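Local coordinates for Alpha/beta hydrolase (Paenibacillus sp. VTT E-133280, PDB 6TJ2), which probably hydrolyses methyl salicylate as an extracellular alpha/beta-hydrolase esterase, resembling tobacco salicylic acid binding protein 2 in structure and function, at residues Glu78-Gly83 with Asn88-Glu93; Val122-Ser127 with Ala142-Asp147. One frame throughout, in Å; residues are numbered along the deposited sequence.

Interaction 1: residues Glu78-Gly83 with Asn88-Glu93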
ATOM      1  N   GLU A  78       8.377 -21.158 -24.125  1.00 11.81           N
ATOM      2  CA  GLU A  78       8.442 -22.169 -23.066  1.00 11.89           C
ATOM      3  C   GLU A  78       9.929 -22.436 -22.746  1.00 11.57           C
ATOM      4  O   GLU A  78      10.829 -22.060 -23.546  1.00 14.62           O
ATOM      5  CB  GLU A  78       7.786 -23.468 -23.530  1.00 11.39           C
ATOM      6  CG  GLU A  78       7.549 -24.466 -22.423  1.00 11.92           C
ATOM      7  CD  GLU A  78       6.871 -23.761 -21.271  1.00 13.30           C
ATOM      8  OE1 GLU A  78       5.616 -23.691 -21.321  1.00 13.23           O
ATOM      9  OE2 GLU A  78       7.571 -23.359 -20.321  1.00 11.90           O
ATOM     10  N   TYR A  79      10.193 -22.967 -21.562  1.00 10.90           N
ATOM     11  CA  TYR A  79      11.586 -23.196 -21.137  1.00 11.71           C
ATOM     12  C   TYR A  79      11.743 -24.593 -20.540  1.00 11.13           C
ATOM     13  O   TYR A  79      10.780 -25.235 -20.280  1.00 11.66           O
ATOM     14  CB  TYR A  79      12.090 -22.023 -20.295  1.00 11.20           C
ATOM     15  CG  TYR A  79      11.334 -21.652 -19.041  1.00 11.54           C
ATOM     16  CD1 TYR A  79      11.343 -22.441 -17.903  1.00 11.73           C
ATOM     17  CD2 TYR A  79      10.697 -20.431 -18.967  1.00 11.42           C
ATOM     18  CE1 TYR A  79      10.728 -22.020 -16.732  1.00 11.93           C
ATOM     19  CE2 TYR A  79      10.073 -20.000 -17.808  1.00 11.57           C
ATOM     20  CZ  TYR A  79      10.090 -20.794 -16.686  1.00 11.17           C
ATOM     21  OH  TYR A  79       9.518 -20.372 -15.535  1.00 12.05           O
ATOM     22  N   ALA A  80      12.995 -24.943 -20.301  1.00 11.36           N
ATOM     23  CA  ALA A  80      13.372 -26.329 -19.971  1.00 11.82           C
ATOM     24  C   ALA A  80      12.600 -26.821 -18.748  1.00 11.50           C
ATOM     25  O   ALA A  80      12.382 -26.082 -17.775  1.00 11.32           O
ATOM     26  CB  ALA A  80      14.844 -26.448 -19.764  1.00 12.92           C
ATOM     27  N   GLY A  81      12.145 -28.072 -18.828  1.00 12.42           N
ATOM     28  CA  GLY A  81      11.456 -28.748 -17.731  1.00 13.19           C
ATOM     29  C   GLY A  81      10.059 -28.229 -17.464  1.00 13.50           C
ATOM     30  O   GLY A  81       9.436 -28.617 -16.466  1.00 14.31           O
ATOM     31  N   HIS A  82       9.551 -27.380 -18.352  1.00 12.10           N
ATOM     32  CA  HIS A  82       8.211 -26.793 -18.235  1.00 12.32           C
ATOM     33  C   HIS A  82       7.458 -27.011 -19.540  1.00 13.00           C
ATOM     34  O   HIS A  82       8.045 -27.369 -20.572  1.00 13.18           O
ATOM     35  CB  HIS A  82       8.289 -25.311 -17.863  1.00 12.07           C
ATOM     36  CG  HIS A  82       8.881 -25.090 -16.516  1.00 12.93           C
ATOM     37  ND1 HIS A  82      10.210 -25.348 -16.218  1.00 11.55           N
ATOM     38  CD2 HIS A  82       8.320 -24.603 -15.407  1.00 12.62           C
ATOM     39  CE1 HIS A  82      10.407 -25.037 -14.918  1.00 11.86           C
ATOM     40  NE2 HIS A  82       9.272 -24.577 -14.403  1.00 12.36           N
ATOM     41  N   GLY A  83       6.155 -26.884 -19.471  1.00 15.34           N
ATOM     42  CA  GLY A  83       5.299 -27.242 -20.615  1.00 14.71           C
ATOM     43  C   GLY A  83       5.439 -28.702 -20.921  1.00 17.73           C
ATOM     44  O   GLY A  83       5.380 -29.546 -20.004  1.00 18.61           O
ATOM     45  N   ASN A  88      12.118 -33.453 -14.325  1.00 13.83           N
ATOM     46  CA  ASN A  88      12.006 -33.158 -12.881  1.00 13.60           C
ATOM     47  C   ASN A  88      13.344 -32.723 -12.280  1.00 13.26           C
ATOM     48  O   ASN A  88      13.309 -32.148 -11.196  1.00 13.47           O
ATOM     49  CB  ASN A  88      11.405 -34.363 -12.154  1.00 15.73           C
ATOM     50  CG  ASN A  88       9.930 -34.567 -12.439  1.00 20.43           C
ATOM     51  OD1 ASN A  88       9.252 -33.639 -12.887  1.00 23.19           O
ATOM     52  ND2 ASN A  88       9.435 -35.718 -12.053  1.00 24.26           N
ATOM     53  N   ASN A  89      14.444 -32.980 -12.965  1.00 13.70           N
ATOM     54  CA  ASN A  89      15.777 -32.637 -12.461  1.00 13.90           C
ATOM     55  C   ASN A  89      16.386 -31.456 -13.186  1.00 12.82           C
ATOM     56  O   ASN A  89      17.593 -31.184 -13.054  1.00 13.93           O
ATOM     57  CB  ASN A  89      16.699 -33.866 -12.501  1.00 15.87           C
ATOM     58  CG  ASN A  89      16.269 -34.957 -11.535  1.00 18.57           C
ATOM     59  OD1 ASN A  89      15.644 -34.728 -10.520  1.00 20.27           O
ATOM     60  ND2 ASN A  89      16.777 -36.157 -11.786  1.00 29.30           N
ATOM     61  N   VAL A  90      15.560 -30.680 -13.884  1.00 12.30           N
ATOM     62  CA  VAL A  90      16.038 -29.478 -14.597  1.00 11.86           C
ATOM     63  C   VAL A  90      16.726 -28.513 -13.636  1.00 10.95           C
ATOM     64  O   VAL A  90      16.342 -28.409 -12.454  1.00 11.97           O
ATOM     65  CB  VAL A  90      14.900 -28.806 -15.379  1.00 11.98           C
ATOM     66  CG1 VAL A  90      13.956 -28.082 -14.438  1.00 12.47           C
ATOM     67  CG2 VAL A  90      15.438 -27.862 -16.394  1.00 13.63           C
ATOM     68  N   THR A  91      17.776 -27.846 -14.151  1.00 11.46           N
ATOM     69  CA  THR A  91      18.521 -26.831 -13.398  1.00 11.46           C
ATOM     70  C   THR A  91      18.224 -25.423 -13.885  1.00 11.66           C
ATOM     71  O   THR A  91      17.731 -25.215 -14.993  1.00 11.14           O
ATOM     72  CB  THR A  91      20.026 -27.072 -13.463  1.00 13.35           C
ATOM     73  OG1 THR A  91      20.429 -26.804 -14.805  1.00 14.33           O
ATOM     74  CG2 THR A  91      20.366 -28.494 -13.058  1.00 13.96           C
ATOM     75  N   HIS A  92      18.586 -24.459 -13.066  1.00 10.86           N
ATOM     76  CA  HIS A  92      18.433 -23.028 -13.469  1.00 11.16           C
ATOM     77  C   HIS A  92      19.275 -22.739 -14.702  1.00 11.76           C
ATOM     78  O   HIS A  92      18.824 -21.993 -15.610  1.00 12.33           O
ATOM     79  CB  HIS A  92      18.822 -22.082 -12.297  1.00 11.33           C
ATOM     80  CG  HIS A  92      18.098 -20.772 -12.380  1.00 10.54           C
ATOM     81  ND1 HIS A  92      18.505 -19.778 -13.219  1.00 11.48           N
ATOM     82  CD2 HIS A  92      17.026 -20.349 -11.703  1.00 11.33           C
ATOM     83  CE1 HIS A  92      17.728 -18.735 -13.027  1.00 11.80           C
ATOM     84  NE2 HIS A  92      16.751 -19.058 -12.151  1.00 10.99           N
ATOM     85  N   GLU A  93      20.457 -23.321 -14.818  1.00 12.27           N
ATOM     86  CA  GLU A  93      21.312 -23.112 -15.999  1.00 12.84           C
ATOM     87  C   GLU A  93      20.606 -23.642 -17.245  1.00 12.32           C
ATOM     88  O   GLU A  93      20.668 -22.996 -18.277  1.00 12.55           O
ATOM     89  CB  GLU A  93      22.632 -23.812 -15.752  1.00 15.01           C
ATOM     90  CG  GLU A  93      23.586 -23.716 -16.909  1.00 19.64           C
ATOM     91  CD  GLU A  93      24.924 -24.376 -16.650  1.00 24.70           C
ATOM     92  OE1 GLU A  93      25.298 -24.541 -15.466  1.00 29.17           O
ATOM     93  OE2 GLU A  93      25.631 -24.602 -17.651  1.00 29.59           O
TER
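Ala80, which Val90 touches from the other segment, sets its carbonyl carbon at the edge of the His82 imidazole, in the ring plane, while Tyr79 CE1 covers one face, 3.4 Å above the centre of that ring. His82 ND1 donates to Ala80 O (2.8 Å) almost straight, at 167°; the acceptor is nearly in the imidazole plane, but the donor is tilted 31° from the carbonyl plane. NE2 bonds to Glu205 of strand 205-206; with acceptors at both nitrogens, one a carboxylate, the ring is fixed in rotation and probably doubly protonated. Tyr79 to His82 form a type II beta turn, closed by His82 N to Tyr79 O (3.1 Å). Gly81, its third residue, has positive phi (71°), and a CB there would come too close to Val90 CG1. Val90 CG2, anti to the backbone N and beside the carbonyl carbon, is carried to 3.7 Å from Ala80 CB, an apolar touch without hydrogen bonds between the segments. The contact lies in the loop from strand 73-75, outermost in the parallel sheet of this chain, to helix 92-105, which Thr91 N-caps. Ile95, Ser98 and Val99 of that helix pack against Tyr79, while Val90 also rests on Pro206 and on Pro209 of helix 208-211.

Interaction 2: residues Val122-Ser127 with Ala142-Asp147; sequences VIQTVS and AFAPLD
Gln124 reaches from its helix to the backbone of Pro145, its NE2 donating to Pro145 O over 3.0 Å at 159°. The bond lies in the carbonyl plane on a lone pair, and the acceptor is close to the amide plane of the glutamine. The other amide atom, OE1, sits 3.2 Å from Pro145 CD, so the amide spans from the proline ring to its carbonyl. NE2 also passes 3.6 Å from Ala144 C and 4.0 Å from Ala144 CB. The side chain, extended beyond CG, holds the amide well out from the helix, and Phe139 and Phe219 lie against it. Helix 119-129 follows the probable nucleophile elbow, the GxSxG turn of the alpha/beta-hydrolase fold with Ser117 at its centre, and links parallel strands 111-117 and 134-139 in a beta-alpha-beta crossover; residues 142-147 form the loop after the second strand, and backbone hydrogen bonds join Phe143 to Ser117. A leucine in place of Gln124 would probably leave Pro145 O with the Tyr220 hydroxyl but without the amide donor, and Pro145 CD without its OE1 neighbour. Farther out, Ser127 OG donates to Gln124 O (2.8 Å) from above the carbonyl plane. His251 ND1 bonds to Ala144 O, anchoring the loop beside the proline.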
ATOM      1  N   VAL A 122      14.921 -15.793 -13.844  1.00 10.04           N
ATOM      2  CA  VAL A 122      15.260 -16.167 -15.224  1.00 11.01           C
ATOM      3  C   VAL A 122      15.587 -14.924 -16.036  1.00  9.66           C
ATOM      4  O   VAL A 122      16.575 -14.933 -16.801  1.00 10.78           O
ATOM      5  CB  VAL A 122      14.133 -16.992 -15.841  1.00 10.69           C
ATOM      6  CG1 VAL A 122      14.507 -17.356 -17.281  1.00 11.28           C
ATOM      7  CG2 VAL A 122      13.858 -18.253 -15.018  1.00 11.70           C
ATOM      8  N   ILE A 123      14.832 -13.837 -15.902  1.00 10.05           N
ATOM      9  CA  ILE A 123      15.218 -12.619 -16.644  1.00 10.49           C
ATOM     10  C   ILE A 123      16.566 -12.102 -16.150  1.00  9.76           C
ATOM     11  O   ILE A 123      17.356 -11.548 -16.959  1.00 11.25           O
ATOM     12  CB  ILE A 123      14.144 -11.534 -16.720  1.00 10.73           C
ATOM     13  CG1 ILE A 123      13.922 -10.830 -15.382  1.00 11.14           C
ATOM     14  CG2 ILE A 123      12.870 -12.150 -17.288  1.00 10.50           C
ATOM     15  CD1 ILE A 123      12.707  -9.925 -15.362  1.00 11.17           C
ATOM     16  N   GLN A 124      16.884 -12.260 -14.841  1.00 10.47           N
ATOM     17  CA  GLN A 124      18.230 -11.858 -14.365  1.00 10.91           C
ATOM     18  C   GLN A 124      19.306 -12.663 -15.082  1.00 10.45           C
ATOM     19  O   GLN A 124      20.285 -12.071 -15.587  1.00 12.37           O
ATOM     20  CB  GLN A 124      18.325 -12.035 -12.858  1.00 11.25           C
ATOM     21  CG  GLN A 124      17.497 -11.046 -12.038  1.00 11.85           C
ATOM     22  CD  GLN A 124      17.534 -11.443 -10.584  1.00 13.60           C
ATOM     23  OE1 GLN A 124      17.239 -12.612 -10.247  1.00 14.00           O
ATOM     24  NE2 GLN A 124      17.932 -10.522  -9.703  1.00 13.73           N
ATOM     25  N   THR A 125      19.208 -13.975 -15.073  1.00 10.61           N
ATOM     26  CA  THR A 125      20.278 -14.818 -15.599  1.00 11.45           C
ATOM     27  C   THR A 125      20.328 -14.740 -17.116  1.00 10.58           C
ATOM     28  O   THR A 125      21.451 -14.719 -17.691  1.00 12.43           O
ATOM     29  CB  THR A 125      20.152 -16.238 -15.088  1.00 10.66           C
ATOM     30  OG1 THR A 125      18.878 -16.763 -15.445  1.00 11.76           O
ATOM     31  CG2 THR A 125      20.390 -16.348 -13.602  1.00 11.05           C
ATOM     32  N   VAL A 126      19.201 -14.539 -17.773  1.00 10.79           N
ATOM     33  CA  VAL A 126      19.189 -14.332 -19.228  1.00 11.74           C
ATOM     34  C   VAL A 126      19.872 -13.020 -19.606  1.00 11.96           C
ATOM     35  O   VAL A 126      20.705 -12.983 -20.534  1.00 12.93           O
ATOM     36  CB  VAL A 126      17.772 -14.427 -19.793  1.00 11.31           C
ATOM     37  CG1 VAL A 126      17.660 -13.937 -21.234  1.00 11.97           C
ATOM     38  CG2 VAL A 126      17.255 -15.867 -19.676  1.00 12.28           C
ATOM     39  N   SER A 127      19.566 -11.948 -18.876  1.00 12.55           N
ATOM     40  CA  SER A 127      20.127 -10.625 -19.184  1.00 13.02           C
ATOM     41  C   SER A 127      21.633 -10.650 -19.053  1.00 13.90           C
ATOM     42  O   SER A 127      22.268  -9.853 -19.776  1.00 17.60           O
ATOM     43  CB  SER A 127      19.488  -9.567 -18.363  1.00 15.11           C
ATOM     44  OG  SER A 127      19.949  -9.658 -17.045  1.00 18.63           O
ATOM     45  N   ALA A 142       7.497 -10.339  -9.374  1.00 10.66           N
ATOM     46  CA  ALA A 142       8.603 -11.254  -9.626  1.00 11.13           C
ATOM     47  C   ALA A 142       9.648 -11.170  -8.521  1.00 11.20           C
ATOM     48  O   ALA A 142       9.830 -10.141  -7.850  1.00 11.61           O
ATOM     49  CB  ALA A 142       9.231 -11.027 -10.986  1.00 12.04           C
ATOM     50  N   PHE A 143      10.349 -12.264  -8.346  1.00 10.80           N
ATOM     51  CA  PHE A 143      11.498 -12.316  -7.431  1.00 11.54           C
ATOM     52  C   PHE A 143      12.694 -11.675  -8.101  1.00 13.30           C
ATOM     53  O   PHE A 143      12.894 -11.789  -9.334  1.00 12.91           O
ATOM     54  CB  PHE A 143      11.797 -13.770  -7.058  1.00 13.03           C
ATOM     55  CG  PHE A 143      10.637 -14.429  -6.382  1.00 13.96           C
ATOM     56  CD1 PHE A 143      10.328 -14.069  -5.077  1.00 16.95           C
ATOM     57  CD2 PHE A 143       9.803 -15.321  -7.045  1.00 15.40           C
ATOM     58  CE1 PHE A 143       9.211 -14.628  -4.454  1.00 18.00           C
ATOM     59  CE2 PHE A 143       8.676 -15.829  -6.430  1.00 16.46           C
ATOM     60  CZ  PHE A 143       8.414 -15.529  -5.130  1.00 18.41           C
ATOM     61  N   ALA A 144      13.530 -11.024  -7.310  1.00 12.47           N
ATOM     62  CA  ALA A 144      14.813 -10.462  -7.760  1.00 11.87           C
ATOM     63  C   ALA A 144      15.859 -10.823  -6.728  1.00 12.73           C
ATOM     64  O   ALA A 144      16.270  -9.949  -5.957  1.00 13.00           O
ATOM     65  CB  ALA A 144      14.634  -8.971  -7.960  1.00 13.69           C
ATOM     66  N   PRO A 145      16.263 -12.093  -6.631  1.00 12.51           N
ATOM     67  CA  PRO A 145      17.275 -12.443  -5.643  1.00 12.14           C
ATOM     68  C   PRO A 145      18.508 -11.556  -5.830  1.00 13.38           C
ATOM     69  O   PRO A 145      18.874 -11.149  -6.931  1.00 13.45           O
ATOM     70  CB  PRO A 145      17.620 -13.904  -5.928  1.00 14.17           C
ATOM     71  CG  PRO A 145      16.371 -14.395  -6.639  1.00 17.48           C
ATOM     72  CD  PRO A 145      15.831 -13.240  -7.456  1.00 12.55           C
ATOM     73  N   LEU A 146      19.182 -11.317  -4.699  1.00 13.20           N
ATOM     74  CA  LEU A 146      20.543 -10.736  -4.757  1.00 13.11           C
ATOM     75  C   LEU A 146      21.546 -11.833  -5.113  1.00 13.04           C
ATOM     76  O   LEU A 146      21.239 -13.033  -4.952  1.00 15.44           O
ATOM     77  CB  LEU A 146      20.876 -10.135  -3.378  1.00 15.03           C
ATOM     78  CG  LEU A 146      19.941  -9.018  -2.901  1.00 17.42           C
ATOM     79  CD1 LEU A 146      20.344  -8.494  -1.507  1.00 19.26           C
ATOM     80  CD2 LEU A 146      19.914  -7.877  -3.879  1.00 17.32           C
ATOM     81  N   ASP A 147      22.765 -11.404  -5.440  1.00 15.65           N
ATOM     82  CA  ASP A 147      23.883 -12.338  -5.685  1.00 16.10           C
ATOM     83  C   ASP A 147      24.039 -13.315  -4.527  1.00 16.87           C
ATOM     84  O   ASP A 147      24.000 -12.887  -3.349  1.00 16.67           O
ATOM     85  CB  ASP A 147      25.150 -11.545  -5.960  1.00 17.53           C
ATOM     86  CG  ASP A 147      26.299 -12.496  -6.234  1.00 19.26           C
ATOM     87  OD1 ASP A 147      26.172 -13.398  -7.065  1.00 18.18           O
ATOM     88  OD2 ASP A 147      27.344 -12.342  -5.545  1.00 23.37           O
TER

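In the fold
From the N terminus, the chain leaves strand 73-75 and enters the turn of 78-83. Interaction 1 closes a short loop there, with four residues between its segments, just as helix 92-105 begins. The chain continues through strand 111-117 into helix 119-129, where interaction 2 opens; it closes beyond strand 134-139, joining that helix to the following loop. The two contacts are in series, neither nesting nor crossing, with centres about 16 Å apart. They nevertheless meet where the two helices lie side by side: His92 CE1, at the start of helix 92-105, is 3.3 Å from Thr125 OG1 on helix 119-129. Each contact thus joins a loop following a strand of the parallel sheet to one of these two touching helices or its first turn.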